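Local coordinates for DUF4276 family protein (Pyrococcus horikoshii, PDB 2P62) that is of unknown function but belongs to a Toprim-like family, which may point to a metal-dependent role on nucleic acids, at residues M1-I6 / G40-R45; V61-E66 / P72-S77; F16-L21 / L51-D56. One frame throughout, in Å; residues are numbered along the deposited sequence.

Interaction 1 of 3, residues M1-I6 / G40-R45; sequences MRIKLI and GKWGFR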
loop_
_atom_site.group_PDB
_atom_site.type_symbol
_atom_site.label_atom_id
_atom_site.label_comp_id
_atom_site.label_asym_id
_atom_site.label_seq_id
_atom_site.Cartn_x
_atom_site.Cartn_y
_atom_site.Cartn_z
ATOM N N MET A 1 -27.042 -18.883 -1.661
ATOM C CA MET A 1 -26.379 -18.011 -0.659
ATOM C C MET A 1 -26.988 -16.585 -0.691
ATOM O O MET A 1 -27.393 -16.097 -1.752
ATOM C CB MET A 1 -24.880 -17.976 -0.984
ATOM C CG MET A 1 -23.931 -17.884 0.197
ATOM S SD MET A 1 -23.664 -19.379 1.171
ATOM C CE MET A 1 -22.504 -18.674 2.281
ATOM N N ARG A 2 -27.095 -15.934 0.469
ATOM C CA ARG A 2 -27.607 -14.561 0.519
ATOM C C ARG A 2 -26.407 -13.680 0.215
ATOM O O ARG A 2 -25.324 -13.876 0.772
ATOM C CB ARG A 2 -28.127 -14.201 1.908
ATOM C CG ARG A 2 -29.458 -14.802 2.255
ATOM C CD ARG A 2 -29.392 -15.532 3.579
ATOM N NE ARG A 2 -28.995 -14.689 4.710
ATOM C CZ ARG A 2 -29.547 -13.519 5.007
ATOM N NH1 ARG A 2 -30.510 -13.034 4.248
ATOM N NH2 ARG A 2 -29.179 -12.857 6.090
ATOM N N ILE A 3 -26.597 -12.709 -0.666
ATOM C CA ILE A 3 -25.509 -11.828 -1.044
ATOM C C ILE A 3 -25.779 -10.388 -0.662
ATOM O O ILE A 3 -26.859 -9.864 -0.926
ATOM C CB ILE A 3 -25.261 -11.843 -2.560
ATOM C CG1 ILE A 3 -25.058 -13.266 -3.067
ATOM C CG2 ILE A 3 -24.017 -11.030 -2.876
ATOM C CD1 ILE A 3 -24.978 -13.323 -4.560
ATOM N N LYS A 4 -24.781 -9.761 -0.047
ATOM C CA LYS A 4 -24.852 -8.365 0.354
ATOM C C LYS A 4 -23.627 -7.674 -0.240
ATOM O O LYS A 4 -22.514 -8.196 -0.164
ATOM C CB LYS A 4 -24.823 -8.240 1.874
ATOM C CG LYS A 4 -25.922 -9.005 2.580
ATOM C CD LYS A 4 -25.986 -8.622 4.038
ATOM C CE LYS A 4 -27.056 -9.422 4.775
ATOM N NZ LYS A 4 -27.151 -8.953 6.187
ATOM N N LEU A 5 -23.842 -6.508 -0.842
ATOM C CA LEU A 5 -22.766 -5.743 -1.457
ATOM C C LEU A 5 -22.324 -4.573 -0.572
ATOM O O LEU A 5 -23.145 -3.777 -0.106
ATOM C CB LEU A 5 -23.224 -5.219 -2.825
ATOM C CG LEU A 5 -22.238 -4.387 -3.655
ATOM C CD1 LEU A 5 -20.991 -5.223 -3.947
ATOM C CD2 LEU A 5 -22.900 -3.942 -4.962
ATOM N N ILE A 6 -21.018 -4.489 -0.339
ATOM C CA ILE A 6 -20.435 -3.421 0.462
ATOM C C ILE A 6 -19.483 -2.608 -0.414
ATOM O O ILE A 6 -18.491 -3.128 -0.928
ATOM C CB ILE A 6 -19.660 -3.973 1.674
ATOM C CG1 ILE A 6 -20.580 -4.870 2.514
ATOM C CG2 ILE A 6 -19.123 -2.806 2.509
ATOM C CD1 ILE A 6 -19.977 -5.370 3.826
ATOM N N GLY A 40 -21.762 -7.853 -16.898
ATOM C CA GLY A 40 -23.120 -7.639 -17.360
ATOM C C GLY A 40 -24.136 -7.627 -16.237
ATOM O O GLY A 40 -25.208 -7.032 -16.371
ATOM N N LYS A 41 -23.805 -8.275 -15.123
ATOM C CA LYS A 41 -24.721 -8.336 -13.993
ATOM C C LYS A 41 -24.341 -7.441 -12.821
ATOM O O LYS A 41 -25.215 -6.854 -12.183
ATOM C CB LYS A 41 -24.871 -9.783 -13.522
ATOM C CG LYS A 41 -25.482 -10.678 -14.580
ATOM C CD LYS A 41 -26.226 -11.859 -13.982
ATOM C CE LYS A 41 -25.304 -12.813 -13.255
ATOM N NZ LYS A 41 -26.053 -14.026 -12.826
ATOM N N TRP A 42 -23.045 -7.330 -12.547
ATOM C CA TRP A 42 -22.574 -6.500 -11.443
ATOM C C TRP A 42 -22.170 -5.087 -11.843
ATOM O O TRP A 42 -22.227 -4.171 -11.023
ATOM C CB TRP A 42 -21.398 -7.168 -10.735
ATOM C CG TRP A 42 -21.778 -8.397 -9.984
ATOM C CD1 TRP A 42 -21.799 -9.677 -10.457
ATOM C CD2 TRP A 42 -22.188 -8.464 -8.616
ATOM N NE1 TRP A 42 -22.194 -10.540 -9.465
ATOM C CE2 TRP A 42 -22.442 -9.821 -8.325
ATOM C CE3 TRP A 42 -22.369 -7.509 -7.608
ATOM C CZ2 TRP A 42 -22.862 -10.250 -7.062
ATOM C CZ3 TRP A 42 -22.787 -7.936 -6.353
ATOM C CH2 TRP A 42 -23.031 -9.296 -6.093
ATOM N N GLY A 43 -21.751 -4.909 -13.092
ATOM C CA GLY A 43 -21.354 -3.588 -13.546
ATOM C C GLY A 43 -19.981 -3.164 -13.061
ATOM O O GLY A 43 -19.652 -1.975 -13.062
ATOM N N PHE A 44 -19.175 -4.134 -12.643
ATOM C CA PHE A 44 -17.824 -3.854 -12.164
ATOM C C PHE A 44 -16.902 -3.590 -13.354
ATOM O O PHE A 44 -17.249 -3.893 -14.499
ATOM C CB PHE A 44 -17.297 -5.040 -11.346
ATOM C CG PHE A 44 -18.058 -5.291 -10.069
ATOM C CD1 PHE A 44 -17.981 -6.527 -9.428
ATOM C CD2 PHE A 44 -18.853 -4.296 -9.505
ATOM C CE1 PHE A 44 -18.692 -6.774 -8.248
ATOM C CE2 PHE A 44 -19.566 -4.529 -8.328
ATOM C CZ PHE A 44 -19.483 -5.771 -7.698
ATOM N N ARG A 45 -15.733 -3.014 -13.085
ATOM C CA ARG A 45 -14.775 -2.731 -14.147
ATOM C C ARG A 45 -14.070 -4.010 -14.584
ATOM O O ARG A 45 -14.076 -5.012 -13.865
ATOM C CB ARG A 45 -13.746 -1.694 -13.694
ATOM C CG ARG A 45 -12.969 -2.076 -12.452
ATOM C CD ARG A 45 -11.903 -1.037 -12.115
ATOM N NE ARG A 45 -12.446 0.317 -12.012
ATOM C CZ ARG A 45 -12.620 1.143 -13.043
ATOM N NH1 ARG A 45 -13.124 2.356 -12.848
ATOM N NH2 ARG A 45 -12.279 0.766 -14.268
#
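Ile3 and Leu5 of strand 2-7 pack against Trp42 and Phe44 in a purely apolar contact, on the face of the central sheet that helix 71-84 also covers. Trp42 is the last helical residue of the short helix 39-42. Gly43 follows with positive phi, 77°, a backbone conformation that glycine adopts without strain, and the chain then brings Phe44 up beside the indole. Within this contact the strand therefore meets two aromatic rings in succession.

Ile3 approaches the indole at its edge. Its CG2, held anti to the backbone N by a chi1 of -54°, lies near the ring plane, 3.8 Å from Trp42 CH2. The second strand residue reaches both aromatics through one methyl. Leu5 CD1 comes obliquely to the indole, 4.0 Å from Trp42 CZ3, and meets the rim of the phenyl ring at Phe44 CZ, 4.1 Å away. The leucine side chain and each aromatic side chain run alongside in opposing senses, and one methyl thus serves both rings. Within the 40-45 segment the aromatic residues also pack on each other: Trp42 CB sits over the centre of the Phe44 ring, 3.6 Å above its plane.

Residue type follows position. Ile3 and Leu5, two apart on an extended strand, share this face of the sheet, where Val78 of helix 71-84 touches both Leu5 and Trp42; Lys4 points away and forms a salt bridge with Glu91. Phe37 completes the aromatic group by meeting Trp42 edge-to-face. Isoleucine and leucine suit this buried place because their methyls pack on the rings and need no polar partner. The 169 Å² buried between the segments thus holds by dispersion and exclusion of water, with shape rather than bond direction setting the geometry.

Interaction 2 of 3, residues V61-E66 / P72-S77; sequences VIIHAE and PKVLKS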
loop_
_atom_site.group_PDB
_atom_site.type_symbol
_atom_site.label_atom_id
_atom_site.label_comp_id
_atom_site.label_asym_id
_atom_site.label_seq_id
_atom_site.Cartn_x
_atom_site.Cartn_y
_atom_site.Cartn_z
ATOM N N VAL A 61 -19.879 -9.191 -0.427
ATOM C CA VAL A 61 -19.027 -8.827 -1.543
ATOM C C VAL A 61 -18.607 -7.382 -1.322
ATOM O O VAL A 61 -19.429 -6.475 -1.384
ATOM C CB VAL A 61 -19.788 -8.958 -2.878
ATOM C CG1 VAL A 61 -18.878 -8.568 -4.036
ATOM C CG2 VAL A 61 -20.277 -10.401 -3.054
ATOM N N ILE A 62 -17.325 -7.178 -1.050
ATOM C CA ILE A 62 -16.788 -5.847 -0.793
ATOM C C ILE A 62 -15.967 -5.355 -1.979
ATOM O O ILE A 62 -15.077 -6.060 -2.456
ATOM C CB ILE A 62 -15.876 -5.870 0.446
ATOM C CG1 ILE A 62 -16.606 -6.552 1.601
ATOM C CG2 ILE A 62 -15.450 -4.458 0.827
ATOM C CD1 ILE A 62 -15.753 -6.734 2.802
ATOM N N ILE A 63 -16.265 -4.147 -2.450
ATOM C CA ILE A 63 -15.529 -3.561 -3.568
ATOM C C ILE A 63 -15.064 -2.161 -3.206
ATOM O O ILE A 63 -15.710 -1.475 -2.415
ATOM C CB ILE A 63 -16.394 -3.447 -4.855
ATOM C CG1 ILE A 63 -17.605 -2.553 -4.598
ATOM C CG2 ILE A 63 -16.862 -4.810 -5.299
ATOM C CD1 ILE A 63 -18.471 -2.349 -5.820
ATOM N N HIS A 64 -13.944 -1.742 -3.790
ATOM C CA HIS A 64 -13.396 -0.409 -3.559
ATOM C C HIS A 64 -12.727 0.099 -4.835
ATOM O O HIS A 64 -12.632 -0.637 -5.818
ATOM C CB HIS A 64 -12.367 -0.424 -2.431
ATOM C CG HIS A 64 -11.083 -1.102 -2.791
ATOM N ND1 HIS A 64 -10.916 -2.468 -2.727
ATOM C CD2 HIS A 64 -9.906 -0.600 -3.233
ATOM C CE1 HIS A 64 -9.692 -2.778 -3.112
ATOM N NE2 HIS A 64 -9.059 -1.662 -3.424
ATOM N N ALA A 65 -12.258 1.349 -4.804
ATOM C CA ALA A 65 -11.597 1.987 -5.951
ATOM C C ALA A 65 -12.416 1.769 -7.223
ATOM O O ALA A 65 -11.870 1.538 -8.306
ATOM C CB ALA A 65 -10.175 1.428 -6.127
ATOM N N GLU A 66 -13.734 1.832 -7.078
ATOM C CA GLU A 66 -14.620 1.634 -8.209
ATOM C C GLU A 66 -14.688 2.910 -9.044
ATOM O O GLU A 66 -14.720 2.857 -10.275
ATOM C CB GLU A 66 -16.020 1.246 -7.723
ATOM C CG GLU A 66 -16.812 0.447 -8.747
ATOM C CD GLU A 66 -16.212 -0.931 -8.990
ATOM O OE1 GLU A 66 -16.571 -1.586 -9.994
ATOM O OE2 GLU A 66 -15.381 -1.361 -8.163
ATOM N N PRO A 72 -22.787 4.727 -9.396
ATOM C CA PRO A 72 -24.157 4.658 -9.913
ATOM C C PRO A 72 -24.280 3.592 -10.999
ATOM O O PRO A 72 -25.321 2.947 -11.156
ATOM C CB PRO A 72 -24.393 6.067 -10.452
ATOM C CG PRO A 72 -23.020 6.485 -10.895
ATOM C CD PRO A 72 -22.167 6.020 -9.736
ATOM N N LYS A 73 -23.200 3.419 -11.749
ATOM C CA LYS A 73 -23.160 2.432 -12.817
ATOM C C LYS A 73 -23.283 1.043 -12.185
ATOM O O LYS A 73 -23.990 0.171 -12.693
ATOM C CB LYS A 73 -21.846 2.592 -13.594
ATOM C CG LYS A 73 -21.680 1.717 -14.836
ATOM C CD LYS A 73 -20.893 0.437 -14.533
ATOM C CE LYS A 73 -19.874 0.111 -15.638
ATOM N NZ LYS A 73 -20.472 -0.001 -17.012
ATOM N N VAL A 74 -22.610 0.852 -11.057
ATOM C CA VAL A 74 -22.659 -0.424 -10.355
ATOM C C VAL A 74 -24.036 -0.689 -9.757
ATOM O O VAL A 74 -24.531 -1.811 -9.811
ATOM C CB VAL A 74 -21.624 -0.469 -9.226
ATOM C CG1 VAL A 74 -21.805 -1.740 -8.400
ATOM C CG2 VAL A 74 -20.236 -0.407 -9.816
ATOM N N LEU A 75 -24.641 0.350 -9.189
ATOM C CA LEU A 75 -25.955 0.239 -8.574
ATOM C C LEU A 75 -27.026 -0.099 -9.589
ATOM O O LEU A 75 -27.911 -0.915 -9.329
ATOM C CB LEU A 75 -26.333 1.549 -7.872
ATOM C CG LEU A 75 -25.893 1.714 -6.419
ATOM C CD1 LEU A 75 -26.109 3.151 -5.942
ATOM C CD2 LEU A 75 -26.692 0.743 -5.568
ATOM N N LYS A 76 -26.942 0.540 -10.748
ATOM C CA LYS A 76 -27.922 0.317 -11.797
ATOM C C LYS A 76 -27.883 -1.147 -12.233
ATOM O O LYS A 76 -28.912 -1.818 -12.279
ATOM C CB LYS A 76 -27.635 1.245 -12.976
ATOM C CG LYS A 76 -28.764 1.325 -13.965
ATOM C CD LYS A 76 -28.423 2.259 -15.115
ATOM C CE LYS A 76 -29.645 2.490 -16.004
ATOM N NZ LYS A 76 -30.264 1.197 -16.432
ATOM N N SER A 77 -26.685 -1.639 -12.528
ATOM C CA SER A 77 -26.518 -3.020 -12.938
ATOM C C SER A 77 -27.102 -3.968 -11.905
ATOM O O SER A 77 -28.016 -4.732 -12.208
ATOM C CB SER A 77 -25.039 -3.354 -13.125
ATOM O OG SER A 77 -24.396 -2.429 -13.972
#
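Ile63 and Glu66 meet Val74 within a beta-alpha-beta crossover, where the chain leaves strand 58-63 and doubles back through helix 71-84 toward the parallel strand 89-97. The contact is small, 94 Å² in all, and Val74 supplies the helix side of it.

Its two methyls divide the work. Val74 CG2 meets the aliphatic part of Glu66, at 3.7 Å from Glu66 CG, while CG1 faces the end of the isoleucine, 4.3 Å from Ile63 CD1. The glutamate side chain runs roughly perpendicular to the valine. It leaves with CG roughly anti to the backbone N (chi1 -155°) and then bends at chi2, 67°, which lays the carboxylate beside the same methyl: Glu66 OE1 is 3.9 Å from Val74 CG2. Hydrocarbon therefore touches hydrocarbon as the acidic end passes by. That end has a long, weak ion pair with Arg70 and lies close to the carboxylate of Glu48, a proximity that might raise the pKa of one of them, although the Glu66 side chain is poorly ordered.

A compact beta-branched valine suits a helix face pressed toward a strand end, and the long Ile63 reaches from the sheet to meet it. One turn on, Ser77 folds back on its own helix. Its OG donates to Lys73 O over 2.9 Å with a C=O...donor angle of 153°, while Ser77 N reaches the same oxygen from the opposite face of the carbonyl plane at 3.3 Å. A small hydroxyl is thereby satisfied inside the helix.

Around the contact, Ile63 also touches Phe44 and Pro50, and its backbone pairs with Ile6 and Val8. Helix 71-84 thus lies against the sheet near the C-terminal end of strand 58-63, with strand 2-7 as that strand's parallel neighbour.

Interaction 3 of 3, residues F16-L21 / L51-D56; sequences FFKVLL and LVLEKD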
loop_
_atom_site.group_PDB
_atom_site.type_symbol
_atom_site.label_atom_id
_atom_site.label_comp_id
_atom_site.label_asym_id
_atom_site.label_seq_id
_atom_site.Cartn_x
_atom_site.Cartn_y
_atom_site.Cartn_z
ATOM N N PHE A 16 -10.261 -2.136 7.095
ATOM C CA PHE A 16 -10.965 -1.838 8.332
ATOM C C PHE A 16 -12.185 -2.754 8.471
ATOM O O PHE A 16 -12.340 -3.432 9.480
ATOM C CB PHE A 16 -11.381 -0.355 8.359
ATOM C CG PHE A 16 -12.128 0.049 9.603
ATOM C CD1 PHE A 16 -13.519 0.081 9.617
ATOM C CD2 PHE A 16 -11.444 0.382 10.765
ATOM C CE1 PHE A 16 -14.221 0.441 10.777
ATOM C CE2 PHE A 16 -12.134 0.742 11.930
ATOM C CZ PHE A 16 -13.527 0.769 11.933
ATOM N N PHE A 17 -13.031 -2.805 7.449
ATOM C CA PHE A 17 -14.214 -3.654 7.521
ATOM C C PHE A 17 -13.883 -5.144 7.516
ATOM O O PHE A 17 -14.524 -5.931 8.218
ATOM C CB PHE A 17 -15.179 -3.328 6.379
ATOM C CG PHE A 17 -16.097 -2.177 6.680
ATOM C CD1 PHE A 17 -17.213 -2.356 7.496
ATOM C CD2 PHE A 17 -15.820 -0.901 6.192
ATOM C CE1 PHE A 17 -18.041 -1.277 7.832
ATOM C CE2 PHE A 17 -16.637 0.182 6.522
ATOM C CZ PHE A 17 -17.753 -0.007 7.347
ATOM N N LYS A 18 -12.877 -5.524 6.732
ATOM C CA LYS A 18 -12.463 -6.916 6.621
ATOM C C LYS A 18 -11.948 -7.480 7.951
ATOM O O LYS A 18 -12.305 -8.593 8.340
ATOM C CB LYS A 18 -11.393 -7.045 5.519
ATOM C CG LYS A 18 -11.046 -8.474 5.103
ATOM C CD LYS A 18 -9.740 -8.953 5.720
ATOM C CE LYS A 18 -8.542 -8.374 4.999
ATOM N NZ LYS A 18 -8.530 -8.833 3.604
ATOM N N VAL A 19 -11.129 -6.724 8.671
ATOM C CA VAL A 19 -10.629 -7.262 9.930
ATOM C C VAL A 19 -11.763 -7.417 10.954
ATOM O O VAL A 19 -11.795 -8.385 11.711
ATOM C CB VAL A 19 -9.453 -6.408 10.510
ATOM C CG1 VAL A 19 -9.911 -4.985 10.827
ATOM C CG2 VAL A 19 -8.885 -7.093 11.749
ATOM N N LEU A 20 -12.708 -6.485 10.971
ATOM C CA LEU A 20 -13.816 -6.610 11.906
ATOM C C LEU A 20 -14.724 -7.773 11.517
ATOM O O LEU A 20 -15.106 -8.576 12.364
ATOM C CB LEU A 20 -14.645 -5.332 11.938
ATOM C CG LEU A 20 -13.964 -4.078 12.484
ATOM C CD1 LEU A 20 -14.811 -2.886 12.095
ATOM C CD2 LEU A 20 -13.769 -4.165 14.001
ATOM N N LEU A 21 -15.070 -7.862 10.236
ATOM C CA LEU A 21 -15.956 -8.918 9.750
ATOM C C LEU A 21 -15.366 -10.322 9.892
ATOM O O LEU A 21 -16.102 -11.283 10.092
ATOM C CB LEU A 21 -16.339 -8.655 8.288
ATOM C CG LEU A 21 -17.204 -7.420 7.999
ATOM C CD1 LEU A 21 -17.428 -7.275 6.500
ATOM C CD2 LEU A 21 -18.537 -7.556 8.731
ATOM N N LEU A 51 -13.409 -8.494 -2.831
ATOM C CA LEU A 51 -13.181 -9.341 -1.679
ATOM C C LEU A 51 -14.504 -10.010 -1.305
ATOM O O LEU A 51 -15.532 -9.343 -1.158
ATOM C CB LEU A 51 -12.657 -8.496 -0.525
ATOM C CG LEU A 51 -12.464 -9.175 0.823
ATOM C CD1 LEU A 51 -11.380 -10.249 0.751
ATOM C CD2 LEU A 51 -12.107 -8.095 1.835
ATOM N N VAL A 52 -14.475 -11.334 -1.177
ATOM C CA VAL A 52 -15.665 -12.097 -0.821
ATOM C C VAL A 52 -15.492 -12.773 0.535
ATOM O O VAL A 52 -14.652 -13.654 0.699
ATOM C CB VAL A 52 -15.980 -13.184 -1.868
ATOM C CG1 VAL A 52 -17.259 -13.925 -1.479
ATOM C CG2 VAL A 52 -16.142 -12.561 -3.234
ATOM N N LEU A 53 -16.294 -12.342 1.502
ATOM C CA LEU A 53 -16.251 -12.899 2.842
ATOM C C LEU A 53 -17.534 -13.694 3.044
ATOM O O LEU A 53 -18.616 -13.234 2.672
ATOM C CB LEU A 53 -16.161 -11.778 3.882
ATOM C CG LEU A 53 -15.015 -10.776 3.740
ATOM C CD1 LEU A 53 -14.995 -9.862 4.966
ATOM C CD2 LEU A 53 -13.675 -11.512 3.606
ATOM N N GLU A 54 -17.416 -14.883 3.630
ATOM C CA GLU A 54 -18.586 -15.729 3.854
ATOM C C GLU A 54 -18.684 -16.340 5.245
ATOM O O GLU A 54 -17.674 -16.555 5.914
ATOM C CB GLU A 54 -18.617 -16.856 2.821
ATOM C CG GLU A 54 -18.728 -16.373 1.393
ATOM C CD GLU A 54 -18.725 -17.509 0.390
ATOM O OE1 GLU A 54 -18.893 -17.236 -0.815
ATOM O OE2 GLU A 54 -18.553 -18.670 0.808
ATOM N N LYS A 55 -19.920 -16.617 5.658
ATOM C CA LYS A 55 -20.231 -17.232 6.944
ATOM C C LYS A 55 -21.680 -17.703 6.912
ATOM O O LYS A 55 -22.582 -16.946 6.549
ATOM C CB LYS A 55 -20.042 -16.236 8.082
ATOM C CG LYS A 55 -20.333 -16.796 9.462
ATOM C CD LYS A 55 -20.194 -15.695 10.496
ATOM C CE LYS A 55 -20.658 -16.139 11.867
ATOM N NZ LYS A 55 -19.948 -17.361 12.293
ATOM N N ASP A 56 -21.895 -18.959 7.293
ATOM C CA ASP A 56 -23.226 -19.551 7.296
ATOM C C ASP A 56 -23.822 -19.376 5.897
ATOM O O ASP A 56 -23.242 -19.852 4.922
ATOM C CB ASP A 56 -24.123 -18.889 8.355
ATOM C CG ASP A 56 -23.606 -19.088 9.781
ATOM O OD1 ASP A 56 -23.374 -20.251 10.179
ATOM O OD2 ASP A 56 -23.434 -18.076 10.508
#
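Lys18 and Leu21 meet Leu51 and Leu53 through aliphatic groups alone; the flat groups of helix 11-23, Phe16 and Phe17, lie on other sides of it. One face of the Phe17 ring carries Phe16 CD1, 4.2 Å above its plane and offset toward the rim. Beyond the segments, Phe17 touches Leu235 and Met239 of helix 233-239, and Phe16 touches Ile212 of helix 204-218.

On the side turned to the strand, Lys18 behaves as a hydrocarbon. With chi1 at -169° its CG stands anti to the backbone N and packs closely on a leucine methyl, Lys18 CG to Leu51 CD2 being 3.5 Å. Bends at chi2, chi3 and chi4 then curl the chain, bringing NZ to 4.1 Å from the same Leu51 CD2. The side chain also touches Glu209 of helix 204-218; a lysine suits this partly exposed margin because its methylenes can cover leucine while the chain can carry its charge toward the surface.

Leu53 CD1 fits between the two helix residues. It lies 3.8 Å from Leu21 CB and 3.9 Å from Leu21 CD1, and reaches Lys18 CG at 4.2 Å. Lys18 stands nearly square to both leucines of the strand, as Leu21 does to Leu53, so contact is made at a few methyl and methylene groups.

Leu51 and Leu53, two residues apart, present the same strand face. Helix and strand run 18° apart in a shared direction, strand 51-55 being antiparallel to its neighbour 58-63. Their closest axis approach, 10.3 Å, is characteristic of a helix layered on a beta-sheet in an alpha/beta fold.

In the fold
All three contacts attach surrounding segments to one mixed sheet, in which strands 51-55, 58-63 and 2-7 are consecutive neighbours. Interactions 1 and 2, with centres 7 Å apart, occupy one face; interaction 3, about 15 Å and 17 Å from them by centres, occupies the other. Along the chain, interactions 1 and 3 alternate their segments, and both close before interaction 2 opens. Probable backbone hydrogen bonds join them: Ile6 N to Val61 O (2.7 Å) links interactions 1 and 2, and Ile62 N to Leu51 O (2.8 Å) links 2 and 3. The result is a three-layered alpha/beta arrangement, consistent with the protein's Toprim-like assignment.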